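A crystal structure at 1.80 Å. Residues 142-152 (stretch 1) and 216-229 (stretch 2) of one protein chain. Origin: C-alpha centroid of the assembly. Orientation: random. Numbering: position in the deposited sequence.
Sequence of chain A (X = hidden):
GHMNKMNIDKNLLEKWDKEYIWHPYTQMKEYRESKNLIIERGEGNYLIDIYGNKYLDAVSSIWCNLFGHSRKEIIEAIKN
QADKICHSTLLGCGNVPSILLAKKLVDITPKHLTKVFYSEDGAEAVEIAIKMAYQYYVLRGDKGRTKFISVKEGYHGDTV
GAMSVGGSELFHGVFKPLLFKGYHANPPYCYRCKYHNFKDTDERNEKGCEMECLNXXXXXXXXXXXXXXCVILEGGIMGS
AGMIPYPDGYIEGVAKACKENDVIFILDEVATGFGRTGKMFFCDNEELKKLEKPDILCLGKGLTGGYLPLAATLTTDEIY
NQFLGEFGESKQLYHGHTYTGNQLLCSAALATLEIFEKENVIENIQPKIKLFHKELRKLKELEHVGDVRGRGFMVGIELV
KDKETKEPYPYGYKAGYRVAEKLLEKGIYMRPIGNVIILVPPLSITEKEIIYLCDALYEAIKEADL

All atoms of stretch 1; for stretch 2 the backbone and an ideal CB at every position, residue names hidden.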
# COMPACT_ATOMS: atom_id res chain seq x y z
N ASP A 142 -20.11 2.64 21.96
CA ASP A 142 -19.37 1.78 22.88
C ASP A 142 -18.09 2.43 23.38
O ASP A 142 -17.49 3.21 22.65
CB ASP A 142 -18.98 0.45 22.22
CG ASP A 142 -20.17 -0.31 21.67
OD1 ASP A 142 -20.87 0.24 20.82
OD2 ASP A 142 -20.35 -1.46 22.09
N LYS A 143 -17.71 2.08 24.64
CA LYS A 143 -16.57 2.69 25.33
C LYS A 143 -15.53 1.62 25.68
O LYS A 143 -15.90 0.54 26.13
CB LYS A 143 -17.01 3.41 26.63
CG LYS A 143 -18.17 4.38 26.45
CD LYS A 143 -17.87 5.48 25.45
CE LYS A 143 -19.08 6.35 25.16
NZ LYS A 143 -18.90 7.35 24.06
N GLY A 144 -14.26 1.93 25.41
CA GLY A 144 -13.17 1.08 25.85
C GLY A 144 -12.91 -0.14 24.96
O GLY A 144 -12.17 -1.02 25.36
N ARG A 145 -13.43 -0.17 23.73
CA ARG A 145 -13.10 -1.30 22.86
C ARG A 145 -11.85 -0.99 22.02
O ARG A 145 -11.98 -0.58 20.86
CB ARG A 145 -14.24 -1.55 21.87
CG ARG A 145 -15.58 -1.85 22.52
CD ARG A 145 -15.79 -3.28 22.13
NE ARG A 145 -17.20 -3.46 22.16
CZ ARG A 145 -17.83 -4.54 21.77
NH1 ARG A 145 -17.19 -5.55 21.19
NH2 ARG A 145 -19.14 -4.51 21.89
N THR A 146 -10.69 -1.20 22.65
CA THR A 146 -9.41 -0.72 22.16
C THR A 146 -8.45 -1.88 21.90
O THR A 146 -7.39 -1.68 21.33
CB THR A 146 -8.77 0.27 23.14
OG1 THR A 146 -8.56 -0.45 24.34
CG2 THR A 146 -9.66 1.44 23.47
N LYS A 147 -8.87 -3.10 22.23
CA LYS A 147 -8.01 -4.25 22.09
C LYS A 147 -8.56 -5.17 21.01
O LYS A 147 -9.62 -4.92 20.44
CB LYS A 147 -7.80 -4.96 23.44
CG LYS A 147 -6.92 -4.17 24.43
CD LYS A 147 -6.59 -4.92 25.70
CE LYS A 147 -5.38 -4.40 26.46
NZ LYS A 147 -5.50 -2.94 26.73
N PHE A 148 -7.76 -6.17 20.66
CA PHE A 148 -8.20 -7.11 19.65
C PHE A 148 -7.83 -8.51 20.12
O PHE A 148 -7.05 -8.66 21.05
CB PHE A 148 -7.50 -6.82 18.33
CG PHE A 148 -6.03 -7.02 18.45
CD1 PHE A 148 -5.21 -5.98 18.85
CD2 PHE A 148 -5.49 -8.29 18.25
CE1 PHE A 148 -3.86 -6.22 19.05
CE2 PHE A 148 -4.14 -8.52 18.43
CZ PHE A 148 -3.32 -7.46 18.82
N ILE A 149 -8.39 -9.49 19.45
CA ILE A 149 -7.99 -10.87 19.65
C ILE A 149 -7.52 -11.43 18.32
O ILE A 149 -8.19 -11.29 17.27
CB ILE A 149 -9.21 -11.69 20.14
CG1 ILE A 149 -9.57 -11.34 21.58
CG2 ILE A 149 -8.81 -13.16 20.05
CD1 ILE A 149 -10.90 -11.92 22.07
N SER A 150 -6.40 -12.13 18.36
CA SER A 150 -5.93 -12.83 17.18
C SER A 150 -5.23 -14.12 17.66
O SER A 150 -5.54 -14.60 18.75
CB SER A 150 -5.03 -11.89 16.44
OG SER A 150 -4.62 -12.48 15.22
N VAL A 151 -4.33 -14.66 16.83
CA VAL A 151 -3.59 -15.89 17.17
C VAL A 151 -2.10 -15.69 17.04
O VAL A 151 -1.63 -14.92 16.22
CB VAL A 151 -4.05 -17.12 16.37
CG1 VAL A 151 -5.46 -17.53 16.78
CG2 VAL A 151 -3.94 -16.94 14.85
N LYS A 152 -1.37 -16.41 17.90
CA LYS A 152 0.08 -16.46 17.77
C LYS A 152 0.43 -17.08 16.41
O LYS A 152 -0.26 -18.01 15.95
CB LYS A 152 0.65 -17.30 18.90
CG LYS A 152 0.60 -16.66 20.29
CD LYS A 152 0.90 -17.69 21.38
CE LYS A 152 0.24 -17.33 22.70
NZ LYS A 152 0.94 -17.94 23.86
N UNK A 216 -10.33 -22.58 23.93
CA UNK A 216 -9.44 -21.57 24.47
C UNK A 216 -9.80 -20.21 23.86
O UNK A 216 -9.89 -19.23 24.60
CB UNK A 216 -7.98 -21.93 24.19
N UNK A 217 -10.00 -20.19 22.52
CA UNK A 217 -10.29 -18.97 21.77
C UNK A 217 -11.67 -18.43 22.14
O UNK A 217 -11.90 -17.22 22.28
CB UNK A 217 -10.21 -19.23 20.26
N UNK A 218 -12.66 -19.33 22.24
CA UNK A 218 -14.00 -18.88 22.56
C UNK A 218 -13.99 -18.24 23.94
O UNK A 218 -14.61 -17.19 24.14
CB UNK A 218 -15.00 -20.04 22.50
N UNK A 219 -13.28 -18.88 24.88
CA UNK A 219 -13.16 -18.39 26.25
C UNK A 219 -12.53 -16.99 26.24
O UNK A 219 -12.95 -16.15 27.04
CB UNK A 219 -12.33 -19.35 27.10
N UNK A 220 -11.51 -16.78 25.43
CA UNK A 220 -10.90 -15.45 25.38
C UNK A 220 -11.90 -14.42 24.82
O UNK A 220 -11.98 -13.32 25.35
CB UNK A 220 -9.63 -15.48 24.53
N UNK A 221 -12.67 -14.77 23.76
CA UNK A 221 -13.70 -13.89 23.24
C UNK A 221 -14.73 -13.55 24.32
O UNK A 221 -15.10 -12.39 24.52
CB UNK A 221 -14.39 -14.54 22.03
N UNK A 222 -15.18 -14.58 25.05
CA UNK A 222 -16.16 -14.36 26.09
C UNK A 222 -15.58 -13.47 27.19
O UNK A 222 -16.26 -12.59 27.69
CB UNK A 222 -16.63 -15.70 26.67
N UNK A 223 -14.35 -13.69 27.57
CA UNK A 223 -13.73 -12.93 28.64
C UNK A 223 -13.49 -11.47 28.24
O UNK A 223 -13.77 -10.61 29.05
CB UNK A 223 -12.41 -13.59 29.05
N UNK A 224 -13.05 -11.20 27.00
CA UNK A 224 -12.58 -9.85 26.68
C UNK A 224 -13.51 -9.09 25.73
O UNK A 224 -13.16 -8.00 25.32
CB UNK A 224 -11.18 -9.93 26.06
N UNK A 225 -14.67 -9.66 25.39
CA UNK A 225 -15.64 -9.14 24.45
C UNK A 225 -15.86 -7.62 24.55
O UNK A 225 -15.84 -6.94 23.52
CB UNK A 225 -16.97 -9.86 24.66
N UNK A 226 -16.07 -7.10 25.78
CA UNK A 226 -16.53 -5.72 25.89
C UNK A 226 -15.31 -4.79 25.79
O UNK A 226 -15.48 -3.58 25.81
CB UNK A 226 -17.29 -5.50 27.20
N UNK A 227 -14.11 -5.34 25.69
CA UNK A 227 -12.93 -4.48 25.56
C UNK A 227 -12.26 -4.64 24.21
O UNK A 227 -11.15 -4.12 23.99
CB UNK A 227 -11.92 -4.79 26.67
N UNK A 228 -12.92 -5.33 23.27
CA UNK A 228 -12.24 -5.74 22.04
C UNK A 228 -13.03 -5.20 20.84
O UNK A 228 -14.26 -5.24 20.87
CB UNK A 228 -12.10 -7.26 21.97
N UNK A 229 -12.34 -4.63 19.83
CA UNK A 229 -13.02 -4.14 18.62
C UNK A 229 -13.01 -5.13 17.45
O UNK A 229 -13.78 -4.94 16.49
CB UNK A 229 -12.37 -2.83 18.17

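Backbone angles near -60/-45 make 216 to 223 helical, and the axis runs antiparallel to strand 147-151 with a closest approach of 9.7 Å. That gap leaves room for side chains from both elements.

At 216 CA-to-CB points sideways and the ideal CB has nothing of stretch 1 within 5.5 Å, so many residues would fit, polar ones included; it is E216. Position 217 also points sideways with an empty CB environment, but I149 and V151 offer apolar surface farther off, which a long, flexible apolar chain could reach. The residue is M217, with chi1 t and chi2 p: its SD lies 3.5 Å from I149 CG2 and its CE 3.6 Å from V151 CG1.

Positions 218 and 219 are out of reach, so stretch 1 sets no preference; they are I218 and S219.

At 220 the CB bond points toward stretch 1, and the ideal CB is 4.5 Å from I149 CD1. A medium-sized aliphatic residue would suit, leucine or methionine among them. L220 places CD2 4.1 Å from I149 CG2. Position 221 points sideways, yet its ideal CB is 4.4 Å from the same I149 CD1, so an aliphatic residue is again favoured, branched or not. I221 brings CG1 to 3.7 Å from I149 CD1.

Position 222 points away and 223 sideways, neither with a nearby partner; polar or charged chains are acceptable, and the residues are E222 and K223.

At 224 the CB points toward stretch 1, 4.5 Å from I149 CD1 in its ideal place, but the contact is slight and several types would do. H224 turns its ring to its own stretch, where ND1 donates to the side chain at 227.

Positions 225 and 226 form a 3-10 segment with CB bonds directed away, which leaves the choice open; they are A225 and E226. The backbone matters more here, since E226 CA and A225 O lie over one face of the R145 guanidinium.

At 227 the CB is directed away overall, although its ideal position is 4.0 Å from G144 O. K147 lies alongside, so a polar or acidic chain is plausible. E227 has OE1 3.7 Å from K147 CD, a contact with the aliphatic part of that lysine. E227 OE2 accepts from H224 ND1 at 2.9 Å. The backbone O of E227 accepts from K147 N at 3.1 Å and, weakly, from T146 N at 3.2 Å.

Position 228 is extended (-124/136) and pairs in parallel with K147, its CB on the same sheet face as that lysine's. With I149 CD1 4.8 Å from the ideal CB, a beta-branched aliphatic is a natural candidate. V228 sets CG2 4.0 Å from I149 CG1, while its O accepts from R145 NH1.

At 229 the backbone N donates to K147 O (2.8 Å), whatever the side chain. The ideal CB lies 3.5 Å from R145 O, and the space beside F148 could take a large apolar or aromatic group. F229, chi1 p, sends CZ to 4.3 Å from F148 CB, with R145 O and T146 O at its ring edge.

Stretch 2 (216-229) EMISLIEKHAEEVF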
# COMPACT_ATOMS: atom_id res chain seq x y z
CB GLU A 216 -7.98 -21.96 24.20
CG GLU A 216 -7.06 -20.77 24.39
CD GLU A 216 -5.77 -20.69 23.57
OE1 GLU A 216 -5.54 -21.55 22.66
OE2 GLU A 216 -4.97 -19.78 23.88
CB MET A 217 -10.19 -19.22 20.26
CG MET A 217 -10.73 -18.07 19.45
SD MET A 217 -9.75 -16.55 19.69
CE MET A 217 -8.55 -16.69 18.36
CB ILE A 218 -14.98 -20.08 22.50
CG1 ILE A 218 -15.11 -20.55 21.05
CG2 ILE A 218 -16.30 -19.61 23.09
CD1 ILE A 218 -15.97 -21.85 20.84
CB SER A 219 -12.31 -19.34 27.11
OG SER A 219 -13.03 -20.56 27.26
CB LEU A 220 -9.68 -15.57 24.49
CG LEU A 220 -8.50 -14.65 24.70
CD1 LEU A 220 -7.78 -14.98 26.00
CD2 LEU A 220 -7.55 -14.87 23.53
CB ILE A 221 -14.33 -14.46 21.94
CG1 ILE A 221 -13.26 -14.52 20.85
CG2 ILE A 221 -15.57 -13.63 21.53
CD1 ILE A 221 -13.65 -15.37 19.62
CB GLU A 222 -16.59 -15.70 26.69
CG GLU A 222 -17.37 -16.55 25.71
CD GLU A 222 -17.62 -17.97 26.16
OE1 GLU A 222 -16.80 -18.50 26.97
OE2 GLU A 222 -18.61 -18.56 25.68
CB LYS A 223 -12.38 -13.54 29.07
CG LYS A 223 -11.69 -12.83 30.23
CD LYS A 223 -10.39 -13.53 30.52
CE LYS A 223 -9.73 -13.20 31.85
NZ LYS A 223 -8.55 -14.08 32.01
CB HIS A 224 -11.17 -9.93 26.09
CG HIS A 224 -10.20 -10.49 27.08
ND1 HIS A 224 -9.88 -9.78 28.24
CD2 HIS A 224 -9.48 -11.63 27.10
CE1 HIS A 224 -9.00 -10.47 28.94
NE2 HIS A 224 -8.72 -11.61 28.25
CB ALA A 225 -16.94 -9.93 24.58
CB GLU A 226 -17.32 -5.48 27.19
CG GLU A 226 -18.66 -6.25 27.17
CD GLU A 226 -19.61 -6.09 28.35
OE1 GLU A 226 -19.73 -4.99 28.90
OE2 GLU A 226 -20.24 -7.09 28.74
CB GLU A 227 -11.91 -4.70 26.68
CG GLU A 227 -11.13 -5.99 26.63
CD GLU A 227 -10.38 -6.33 27.92
OE1 GLU A 227 -9.26 -5.81 28.10
OE2 GLU A 227 -10.90 -7.13 28.77
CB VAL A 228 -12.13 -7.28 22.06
CG1 VAL A 228 -12.22 -7.95 20.70
CG2 VAL A 228 -10.88 -7.73 22.83
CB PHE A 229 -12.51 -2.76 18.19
CG PHE A 229 -11.06 -2.76 17.81
CD1 PHE A 229 -10.70 -3.14 16.51
CD2 PHE A 229 -10.06 -2.49 18.74
CE1 PHE A 229 -9.35 -3.15 16.13
CE2 PHE A 229 -8.72 -2.46 18.34
CZ PHE A 229 -8.36 -2.78 17.04
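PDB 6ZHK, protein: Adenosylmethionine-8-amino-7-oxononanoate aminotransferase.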